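Local atomic coordinates of DUF72 domain-containing protein (Thermotoga maritima, PDB entry 1VPQ), a protein that is of unknown function, a DUF72 family member with a TIM-barrel-type fold whose sulfate-binding pocket suggests, without proving, an anion-binding site. Residues T82-T90 with K101-R109; G174-K184 with T196-R207. All coordinates share one frame; numbering follows the deposited sequence.

Contacts 1 and 2 lie on the same parallel barrel sheet, their centres about 20 Å apart, and follow one another along the chain. Contact 1 packs the outward side of strand 80-84 and the turn after it against helix 101-116, whereas contact 2 pairs strands 176-181 and 199-204 edge to edge. They meet inside the barrel, where Thr82 OG1 and Tyr201 OH are 2.9 Å apart, probably hydrogen-bonded. Near the C-terminal strand ends, where TIM barrels generally carry their active sites, Lys84 CE packs 4.0 Å from Arg203 NH2. Lys84 and Arg203 bind the same sulfate, probably from the crystallisation liquor, together with Tyr220 and Arg157, which marks a possible anion-binding pocket.

Contact 1: residues T82-T90 with K101-R109. With SO4 (sulfate ion), chain B.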
loop_
_atom_site.group_PDB
_atom_site.type_symbol
_atom_site.label_atom_id
_atom_site.label_comp_id
_atom_site.label_asym_id
_atom_site.label_seq_id
_atom_site.Cartn_x
_atom_site.Cartn_y
_atom_site.Cartn_z
ATOM N N THR A 82 -0.531 -4.867 5.769
ATOM C CA THR A 82 0.702 -4.686 5.011
ATOM C C THR A 82 1.421 -3.468 5.576
ATOM O O THR A 82 0.795 -2.596 6.189
ATOM C CB THR A 82 0.434 -4.450 3.525
ATOM O OG1 THR A 82 -0.340 -3.255 3.362
ATOM C CG2 THR A 82 -0.308 -5.630 2.914
ATOM N N VAL A 83 2.734 -3.408 5.379
ATOM C CA VAL A 83 3.552 -2.381 6.032
ATOM C C VAL A 83 4.544 -1.760 5.059
ATOM O O VAL A 83 5.159 -2.462 4.263
ATOM C CB VAL A 83 4.349 -2.956 7.241
ATOM C CG1 VAL A 83 4.846 -1.836 8.152
ATOM C CG2 VAL A 83 3.496 -3.881 8.042
ATOM N N LYS A 84 4.707 -0.441 5.148
ATOM C CA LYS A 84 5.746 0.252 4.394
ATOM C C LYS A 84 7.117 0.050 5.050
ATOM O O LYS A 84 7.240 0.112 6.280
ATOM C CB LYS A 84 5.439 1.751 4.283
ATOM C CG LYS A 84 4.470 2.107 3.178
ATOM C CD LYS A 84 4.492 3.600 2.898
ATOM C CE LYS A 84 3.737 3.950 1.623
ATOM N NZ LYS A 84 3.886 5.395 1.268
ATOM N N THR A 85 8.139 -0.183 4.223
ATOM C CA THR A 85 9.534 -0.207 4.680
ATOM C C THR A 85 9.879 1.161 5.262
ATOM O O THR A 85 9.172 2.142 5.000
ATOM C CB THR A 85 10.547 -0.480 3.528
ATOM O OG1 THR A 85 10.502 0.592 2.576
ATOM C CG2 THR A 85 10.276 -1.814 2.832
ATOM N N PRO A 86 10.984 1.245 6.033
ATOM C CA PRO A 86 11.395 2.567 6.517
ATOM C C PRO A 86 11.660 3.527 5.356
ATOM O O PRO A 86 11.951 3.083 4.237
ATOM C CB PRO A 86 12.681 2.279 7.303
ATOM C CG PRO A 86 12.623 0.827 7.629
ATOM C CD PRO A 86 11.898 0.183 6.490
ATOM N N GLY A 87 11.526 4.820 5.628
ATOM C CA GLY A 87 11.706 5.868 4.624
ATOM C C GLY A 87 13.104 5.965 4.043
ATOM O O GLY A 87 13.266 6.353 2.893
ATOM N N SER A 88 14.111 5.621 4.835
ATOM C CA SER A 88 15.500 5.566 4.362
ATOM C C SER A 88 15.682 4.607 3.178
ATOM O O SER A 88 16.410 4.891 2.223
ATOM C CB SER A 88 16.413 5.094 5.492
ATOM O OG SER A 88 16.053 3.790 5.916
ATOM N N VAL A 89 15.025 3.460 3.270
ATOM C CA VAL A 89 15.184 2.399 2.287
ATOM C C VAL A 89 14.627 2.829 0.933
ATOM O O VAL A 89 15.241 2.579 -0.098
ATOM C CB VAL A 89 14.533 1.090 2.788
ATOM C CG1 VAL A 89 14.435 0.038 1.673
ATOM C CG2 VAL A 89 15.327 0.548 3.983
ATOM N N THR A 90 13.482 3.507 0.951
ATOM C CA THR A 90 12.801 3.935 -0.276
ATOM C C THR A 90 13.131 5.357 -0.791
ATOM O O THR A 90 12.990 5.614 -1.991
ATOM C CB THR A 90 11.288 3.799 -0.106
ATOM O OG1 THR A 90 10.888 4.414 1.126
ATOM C CG2 THR A 90 10.903 2.327 -0.095
ATOM N N LYS A 101 20.943 -3.162 3.929
ATOM C CA LYS A 101 21.057 -4.327 4.816
ATOM C C LYS A 101 20.759 -4.013 6.274
ATOM O O LYS A 101 19.872 -4.624 6.862
ATOM C CB LYS A 101 22.449 -4.967 4.718
ATOM N N GLU A 102 21.491 -3.066 6.856
ATOM C CA GLU A 102 21.361 -2.802 8.293
ATOM C C GLU A 102 19.954 -2.288 8.632
ATOM O O GLU A 102 19.323 -2.782 9.568
ATOM C CB GLU A 102 22.438 -1.841 8.810
ATOM C CG GLU A 102 23.897 -2.179 8.408
ATOM C CD GLU A 102 24.359 -3.604 8.763
ATOM O OE1 GLU A 102 24.637 -3.887 9.956
ATOM O OE2 GLU A 102 24.487 -4.439 7.834
ATOM N N ASP A 103 19.459 -1.329 7.848
ATOM C CA ASP A 103 18.103 -0.778 8.045
ATOM C C ASP A 103 16.972 -1.819 7.963
ATOM O O ASP A 103 16.023 -1.774 8.750
ATOM C CB ASP A 103 17.827 0.366 7.046
ATOM C CG ASP A 103 18.420 1.706 7.496
ATOM O OD1 ASP A 103 18.980 1.786 8.602
ATOM O OD2 ASP A 103 18.319 2.694 6.743
ATOM N N MET A 104 17.071 -2.745 7.010
ATOM C CA MET A 104 16.034 -3.766 6.812
ATOM C C MET A 104 16.100 -4.902 7.833
ATOM O O MET A 104 15.067 -5.452 8.199
ATOM C CB MET A 104 16.093 -4.332 5.388
ATOM C CG MET A 104 15.645 -3.341 4.318
ATOM S SD MET A 104 13.960 -2.746 4.568
ATOM C CE MET A 104 13.000 -4.237 4.271
ATOM N N GLU A 105 17.306 -5.254 8.272
ATOM C CA GLU A 105 17.498 -6.241 9.349
ATOM C C GLU A 105 16.935 -5.717 10.663
ATOM O O GLU A 105 16.285 -6.447 11.410
ATOM C CB GLU A 105 18.980 -6.581 9.526
ATOM C CG GLU A 105 19.534 -7.475 8.417
ATOM C CD GLU A 105 20.998 -7.851 8.618
ATOM O OE1 GLU A 105 21.791 -6.995 9.086
ATOM O OE2 GLU A 105 21.356 -9.008 8.293
ATOM N N ASN A 106 17.211 -4.447 10.933
ATOM C CA ASN A 106 16.665 -3.742 12.086
ATOM C C ASN A 106 15.139 -3.737 12.045
ATOM O O ASN A 106 14.472 -4.084 13.020
ATOM C CB ASN A 106 17.193 -2.307 12.081
ATOM C CG ASN A 106 16.882 -1.568 13.354
ATOM O OD1 ASN A 106 16.110 -0.605 13.351
ATOM N ND2 ASN A 106 17.486 -2.006 14.458
ATOM N N PHE A 107 14.617 -3.340 10.887
ATOM C CA PHE A 107 13.179 -3.313 10.598
ATOM C C PHE A 107 12.535 -4.691 10.708
ATOM O O PHE A 107 11.427 -4.810 11.210
ATOM C CB PHE A 107 12.965 -2.747 9.194
ATOM C CG PHE A 107 11.582 -2.957 8.636
ATOM C CD1 PHE A 107 10.544 -2.104 8.980
ATOM C CD2 PHE A 107 11.335 -3.981 7.724
ATOM C CE1 PHE A 107 9.278 -2.277 8.442
ATOM C CE2 PHE A 107 10.075 -4.167 7.184
ATOM C CZ PHE A 107 9.043 -3.315 7.538
ATOM N N THR A 108 13.229 -5.724 10.232
ATOM C CA THR A 108 12.724 -7.100 10.297
ATOM C C THR A 108 12.467 -7.495 11.744
ATOM O O THR A 108 11.444 -8.103 12.057
ATOM C CB THR A 108 13.708 -8.109 9.668
ATOM O OG1 THR A 108 13.928 -7.777 8.294
ATOM C CG2 THR A 108 13.162 -9.525 9.744
ATOM N N ARG A 109 13.408 -7.144 12.614
ATOM C CA ARG A 109 13.279 -7.389 14.046
ATOM C C ARG A 109 11.996 -6.760 14.593
ATOM O O ARG A 109 11.224 -7.432 15.276
ATOM C CB ARG A 109 14.504 -6.853 14.793
HETATM S S SO4 B . 2.076 7.167 -1.363
HETATM O O1 SO4 B . 2.580 6.409 -2.504
HETATM O O2 SO4 B . 3.054 8.165 -0.945
HETATM O O3 SO4 B . 0.847 7.832 -1.768
HETATM O O4 SO4 B . 1.847 6.259 -0.245
#
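Pro86 lies over one face of the Phe107 ring, its CD 4.0 Å from the ring centroid and displaced toward the CD1 rim, a CH-pi contact. Phe107 holds CG anti to its backbone N (chi1 166°), which sends the ring from helix 101-116 down to the end of strand 80-84. There Val83 CG1 comes to the ring edge, near its plane, and Thr85 CA lies over the same face as Pro86 CD. One turn earlier in the helix, Met104 is bent at both chi2 and chi3, bringing SD to 3.6 Å from Val89 CG2 and CE to 3.9 Å from Thr85 CG2. The sulfur packs against Val89, with Pro86 CD a further neighbour, while the terminal methyl reaches Thr85. At the outer margin the packing gives way to one polar bond: Ser88 OG donates to Asp103 OD2 over 2.6 Å, arriving from above the carboxylate plane. Pro86 is the N-cap residue of helix 87-91, so the proline that covers the ring also starts the helix carrying Ser88 and Val89. Lys84 turns the other way, and its extended chain takes NZ to 2.7 Å from O4 of the sulfate and to Gln126. The contact forms the strand-and-helix part of a right-handed beta-alpha-beta unit that strand 120-126 completes; strand 52-55 flanks strand 80-84 on its other side, and Leu144 of helix 135-147 touches both Val89 and Met104.

Contact 2: residues G174-K184 with T196-R207; sequences GITFVVVDEPK and TTDYAYFRFHGR. With SO4 (sulfate ion), chain B.
Neighbouring parallel strands of the barrel wall, 176-181 and 199-204, are stitched together by backbone bonds running from Val179 to His205. Val179 N donates to Tyr201 O, Arg203 N to Val179 O, Asp181 N to Arg203 O and His205 N to Asp181 O, the last almost straight at 177°. Val179 lies alongside Phe202 on one side of the sheet; on the other, Val178 CG1 packs 3.7 Å from Arg203 CG. At the N-terminal ends, Thr196 OG1 donates to a lone pair of Ile175 O, and Thr176 OG1 shares a 2.6 Å hydrogen bond with Thr197 OG1, which also accepts from Tyr199 N in an ST turn. At the C-terminal end, Arg207 from the loop after strand 199-204 grips Asp181, the last residue of strand 176-181, side-on: NE reaches the syn lone pair of OD2 at 2.9 Å, and NH2 meets OD1 at 3.2 Å. Lys184 NZ binds OD1 from the opposite face of the carboxylate at 2.9 Å, while its CE lies over the Arg207 guanidinium. Tyr224 also binds OD2, so four bonds hold this buried carboxylate. Inside the barrel, Arg203 bends at chi3 (80°) and directs NH1 and NH2 at the sulfate, NH2 lying 3.0 Å from O4; Glu155 and Glu54 hold the same two nitrogens. His205 CE1 stands over the guanidinium, and Asn251 and Glu155 bind its ring nitrogens. Strand pairing that places polar side chains at the C-terminal mouth is typical of TIM barrels, but here the connection between the strands contains no helix, a departure from the canonical beta-alpha repeat.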
loop_
_atom_site.group_PDB
_atom_site.type_symbol
_atom_site.label_atom_id
_atom_site.label_comp_id
_atom_site.label_asym_id
_atom_site.label_seq_id
_atom_site.Cartn_x
_atom_site.Cartn_y
_atom_site.Cartn_z
ATOM N N GLY A 174 11.354 -12.488 -7.481
ATOM C CA GLY A 174 10.138 -12.753 -6.701
ATOM C C GLY A 174 9.610 -11.550 -5.933
ATOM O O GLY A 174 9.176 -11.669 -4.781
ATOM N N ILE A 175 9.656 -10.385 -6.568
ATOM C CA ILE A 175 9.083 -9.167 -5.995
ATOM C C ILE A 175 7.718 -8.914 -6.620
ATOM O O ILE A 175 7.579 -8.879 -7.837
ATOM C CB ILE A 175 9.986 -7.950 -6.213
ATOM C CG1 ILE A 175 11.354 -8.182 -5.555
ATOM C CG2 ILE A 175 9.325 -6.688 -5.642
ATOM C CD1 ILE A 175 12.451 -7.239 -6.025
ATOM N N THR A 176 6.712 -8.752 -5.767
ATOM C CA THR A 176 5.351 -8.501 -6.209
ATOM C C THR A 176 5.232 -7.062 -6.745
ATOM O O THR A 176 5.671 -6.097 -6.110
ATOM C CB THR A 176 4.350 -8.761 -5.055
ATOM O OG1 THR A 176 4.363 -10.160 -4.718
ATOM C CG2 THR A 176 2.930 -8.334 -5.426
ATOM N N PHE A 177 4.648 -6.945 -7.934
ATOM C CA PHE A 177 4.462 -5.664 -8.599
ATOM C C PHE A 177 3.221 -4.929 -8.072
ATOM O O PHE A 177 2.117 -5.484 -8.058
ATOM C CB PHE A 177 4.349 -5.871 -10.117
ATOM C CG PHE A 177 4.031 -4.615 -10.865
ATOM C CD1 PHE A 177 4.975 -3.602 -10.976
ATOM C CD2 PHE A 177 2.782 -4.428 -11.432
ATOM C CE1 PHE A 177 4.687 -2.438 -11.652
ATOM C CE2 PHE A 177 2.485 -3.266 -12.106
ATOM C CZ PHE A 177 3.431 -2.267 -12.210
ATOM N N VAL A 178 3.410 -3.684 -7.633
ATOM C CA VAL A 178 2.300 -2.847 -7.197
ATOM C C VAL A 178 1.617 -2.194 -8.392
ATOM O O VAL A 178 2.177 -1.305 -9.034
ATOM C CB VAL A 178 2.761 -1.765 -6.221
ATOM C CG1 VAL A 178 1.603 -0.835 -5.852
ATOM C CG2 VAL A 178 3.318 -2.414 -4.969
ATOM N N VAL A 179 0.405 -2.647 -8.686
ATOM C CA VAL A 179 -0.398 -2.063 -9.762
ATOM C C VAL A 179 -1.006 -0.771 -9.222
ATOM O O VAL A 179 -1.769 -0.796 -8.263
ATOM C CB VAL A 179 -1.528 -2.997 -10.231
ATOM C CG1 VAL A 179 -2.348 -2.325 -11.339
ATOM C CG2 VAL A 179 -0.971 -4.342 -10.700
ATOM N N VAL A 180 -0.670 0.348 -9.853
ATOM C CA VAL A 180 -1.029 1.658 -9.319
ATOM C C VAL A 180 -2.010 2.395 -10.222
ATOM O O VAL A 180 -1.850 2.418 -11.448
ATOM C CB VAL A 180 0.198 2.570 -9.172
ATOM C CG1 VAL A 180 -0.191 3.905 -8.533
ATOM C CG2 VAL A 180 1.252 1.919 -8.352
ATOM N N ASP A 181 -3.021 3.005 -9.600
ATOM C CA ASP A 181 -3.780 4.059 -10.253
ATOM C C ASP A 181 -3.449 5.407 -9.608
ATOM O O ASP A 181 -3.662 5.616 -8.411
ATOM C CB ASP A 181 -5.285 3.809 -10.239
ATOM C CG ASP A 181 -6.011 4.685 -11.246
ATOM O OD1 ASP A 181 -5.913 4.400 -12.461
ATOM O OD2 ASP A 181 -6.647 5.676 -10.825
ATOM N N GLU A 182 -2.928 6.294 -10.450
ATOM C CA GLU A 182 -2.386 7.595 -10.092
ATOM C C GLU A 182 -2.952 8.603 -11.074
ATOM O O GLU A 182 -3.548 8.208 -12.069
ATOM C CB GLU A 182 -0.868 7.572 -10.303
ATOM C CG GLU A 182 -0.036 7.392 -9.070
ATOM C CD GLU A 182 1.409 7.111 -9.399
ATOM O OE1 GLU A 182 1.938 7.687 -10.367
ATOM O OE2 GLU A 182 2.027 6.302 -8.692
ATOM N N PRO A 183 -2.727 9.910 -10.834
ATOM C CA PRO A 183 -3.074 10.918 -11.845
ATOM C C PRO A 183 -2.526 10.628 -13.263
ATOM O O PRO A 183 -1.459 10.010 -13.421
ATOM C CB PRO A 183 -2.467 12.197 -11.269
ATOM C CG PRO A 183 -2.470 11.988 -9.810
ATOM C CD PRO A 183 -2.176 10.529 -9.618
ATOM N N LYS A 184 -3.275 11.053 -14.277
ATOM C CA LYS A 184 -2.899 10.834 -15.677
ATOM C C LYS A 184 -2.142 12.059 -16.168
ATOM O O LYS A 184 -2.645 12.862 -16.965
ATOM C CB LYS A 184 -4.129 10.538 -16.555
ATOM C CG LYS A 184 -5.097 9.498 -15.980
ATOM C CD LYS A 184 -4.405 8.243 -15.470
ATOM C CE LYS A 184 -5.410 7.150 -15.125
ATOM N NZ LYS A 184 -4.736 5.919 -14.628
ATOM N N THR A 196 3.897 -10.234 -11.337
ATOM C CA THR A 196 5.275 -10.717 -11.396
ATOM C C THR A 196 5.519 -11.899 -10.445
ATOM O O THR A 196 6.599 -12.489 -10.457
ATOM C CB THR A 196 6.233 -9.607 -10.995
ATOM O OG1 THR A 196 5.879 -9.139 -9.691
ATOM C CG2 THR A 196 6.165 -8.457 -11.982
ATOM N N THR A 197 4.516 -12.211 -9.618
ATOM C CA THR A 197 4.618 -13.215 -8.562
ATOM C C THR A 197 3.296 -13.981 -8.481
ATOM O O THR A 197 2.532 -13.992 -9.442
ATOM C CB THR A 197 4.935 -12.557 -7.193
ATOM O OG1 THR A 197 3.894 -11.642 -6.844
ATOM C CG2 THR A 197 6.255 -11.811 -7.240
ATOM N N ASP A 198 3.053 -14.632 -7.345
ATOM C CA ASP A 198 1.785 -15.306 -7.066
ATOM C C ASP A 198 0.945 -14.503 -6.072
ATOM O O ASP A 198 0.108 -15.063 -5.354
ATOM C CB ASP A 198 2.024 -16.741 -6.567
ATOM C CG ASP A 198 2.899 -16.809 -5.312
ATOM O OD1 ASP A 198 3.520 -15.794 -4.938
ATOM O OD2 ASP A 198 2.975 -17.894 -4.706
ATOM N N TYR A 199 1.183 -13.190 -6.045
ATOM C CA TYR A 199 0.328 -12.228 -5.362
ATOM C C TYR A 199 0.172 -10.974 -6.219
ATOM O O TYR A 199 1.090 -10.591 -6.950
ATOM C CB TYR A 199 0.908 -11.859 -3.991
ATOM C CG TYR A 199 0.905 -13.031 -3.047
ATOM C CD1 TYR A 199 -0.237 -13.358 -2.330
ATOM C CD2 TYR A 199 2.030 -13.842 -2.900
ATOM C CE1 TYR A 199 -0.257 -14.455 -1.472
ATOM C CE2 TYR A 199 2.021 -14.945 -2.044
ATOM C CZ TYR A 199 0.872 -15.243 -1.333
ATOM O OH TYR A 199 0.840 -16.328 -0.480
ATOM N N ALA A 200 -1.009 -10.365 -6.151
ATOM C CA ALA A 200 -1.245 -9.037 -6.736
ATOM C C ALA A 200 -1.420 -8.019 -5.622
ATOM O O ALA A 200 -1.897 -8.347 -4.537
ATOM C CB ALA A 200 -2.464 -9.042 -7.631
ATOM N N TYR A 201 -1.027 -6.785 -5.915
ATOM C CA TYR A 201 -1.095 -5.686 -4.972
ATOM C C TYR A 201 -1.519 -4.439 -5.743
ATOM O O TYR A 201 -0.823 -4.029 -6.665
ATOM C CB TYR A 201 0.277 -5.484 -4.328
ATOM C CG TYR A 201 0.290 -4.709 -3.012
ATOM C CD1 TYR A 201 -0.086 -3.368 -2.951
ATOM C CD2 TYR A 201 0.711 -5.319 -1.839
ATOM C CE1 TYR A 201 -0.046 -2.664 -1.744
ATOM C CE2 TYR A 201 0.754 -4.632 -0.641
ATOM C CZ TYR A 201 0.383 -3.303 -0.594
ATOM O OH TYR A 201 0.425 -2.628 0.612
ATOM N N PHE A 202 -2.655 -3.845 -5.377
ATOM C CA PHE A 202 -3.139 -2.631 -6.046
ATOM C C PHE A 202 -3.115 -1.464 -5.096
ATOM O O PHE A 202 -3.517 -1.607 -3.946
ATOM C CB PHE A 202 -4.577 -2.795 -6.529
ATOM C CG PHE A 202 -4.743 -3.838 -7.574
ATOM C CD1 PHE A 202 -4.699 -5.189 -7.237
ATOM C CD2 PHE A 202 -4.952 -3.482 -8.897
ATOM C CE1 PHE A 202 -4.854 -6.172 -8.211
ATOM C CE2 PHE A 202 -5.106 -4.457 -9.873
ATOM C CZ PHE A 202 -5.058 -5.808 -9.526
ATOM N N ARG A 203 -2.681 -0.306 -5.589
ATOM C CA ARG A 203 -2.781 0.930 -4.820
ATOM C C ARG A 203 -3.432 2.037 -5.650
ATOM O O ARG A 203 -2.972 2.336 -6.737
ATOM C CB ARG A 203 -1.408 1.362 -4.316
ATOM C CG ARG A 203 -0.787 0.381 -3.322
ATOM C CD ARG A 203 0.416 0.996 -2.638
ATOM N NE ARG A 203 0.047 1.905 -1.554
ATOM C CZ ARG A 203 0.657 3.056 -1.271
ATOM N NH1 ARG A 203 1.650 3.509 -2.016
ATOM N NH2 ARG A 203 0.240 3.785 -0.245
ATOM N N PHE A 204 -4.506 2.627 -5.121
ATOM C CA PHE A 204 -5.246 3.689 -5.803
ATOM C C PHE A 204 -5.102 5.003 -5.048
ATOM O O PHE A 204 -5.560 5.129 -3.918
ATOM C CB PHE A 204 -6.729 3.320 -5.927
ATOM C CG PHE A 204 -6.980 1.963 -6.555
ATOM C CD1 PHE A 204 -6.284 1.552 -7.686
ATOM C CD2 PHE A 204 -7.936 1.112 -6.028
ATOM C CE1 PHE A 204 -6.528 0.303 -8.263
ATOM C CE2 PHE A 204 -8.189 -0.139 -6.602
ATOM C CZ PHE A 204 -7.483 -0.539 -7.716
ATOM N N HIS A 205 -4.462 5.977 -5.689
ATOM C CA HIS A 205 -4.155 7.275 -5.066
ATOM C C HIS A 205 -5.109 8.383 -5.482
ATOM O O HIS A 205 -4.945 9.536 -5.062
ATOM C CB HIS A 205 -2.736 7.719 -5.448
ATOM C CG HIS A 205 -1.677 6.715 -5.120
ATOM N ND1 HIS A 205 -1.414 6.312 -3.832
ATOM C CD2 HIS A 205 -0.804 6.052 -5.910
ATOM C CE1 HIS A 205 -0.433 5.430 -3.844
ATOM N NE2 HIS A 205 -0.046 5.252 -5.094
ATOM N N GLY A 206 -6.080 8.039 -6.322
ATOM C CA GLY A 206 -6.904 9.032 -7.003
ATOM C C GLY A 206 -6.160 9.665 -8.167
ATOM O O GLY A 206 -5.029 9.299 -8.465
ATOM N N ARG A 207 -6.799 10.635 -8.808
ATOM C CA ARG A 207 -6.304 11.207 -10.056
ATOM C C ARG A 207 -6.363 12.719 -10.055
ATOM O O ARG A 207 -6.642 13.341 -11.082
ATOM C CB ARG A 207 -7.130 10.692 -11.229
ATOM C CG ARG A 207 -7.163 9.206 -11.329
ATOM C CD ARG A 207 -8.098 8.814 -12.415
ATOM N NE ARG A 207 -8.056 7.388 -12.640
ATOM C CZ ARG A 207 -8.808 6.749 -13.526
ATOM N NH1 ARG A 207 -9.678 7.416 -14.287
ATOM N NH2 ARG A 207 -8.691 5.437 -13.648
HETATM S S SO4 B . 2.076 7.167 -1.363
HETATM O O1 SO4 B . 2.580 6.409 -2.504
HETATM O O2 SO4 B . 3.054 8.165 -0.945
HETATM O O3 SO4 B . 0.847 7.832 -1.768
HETATM O O4 SO4 B . 1.847 6.259 -0.245
HETATM O O HOH W 1 2.733 -9.327 -8.813
HETATM O O HOH W 2 -5.579 12.658 -13.846
#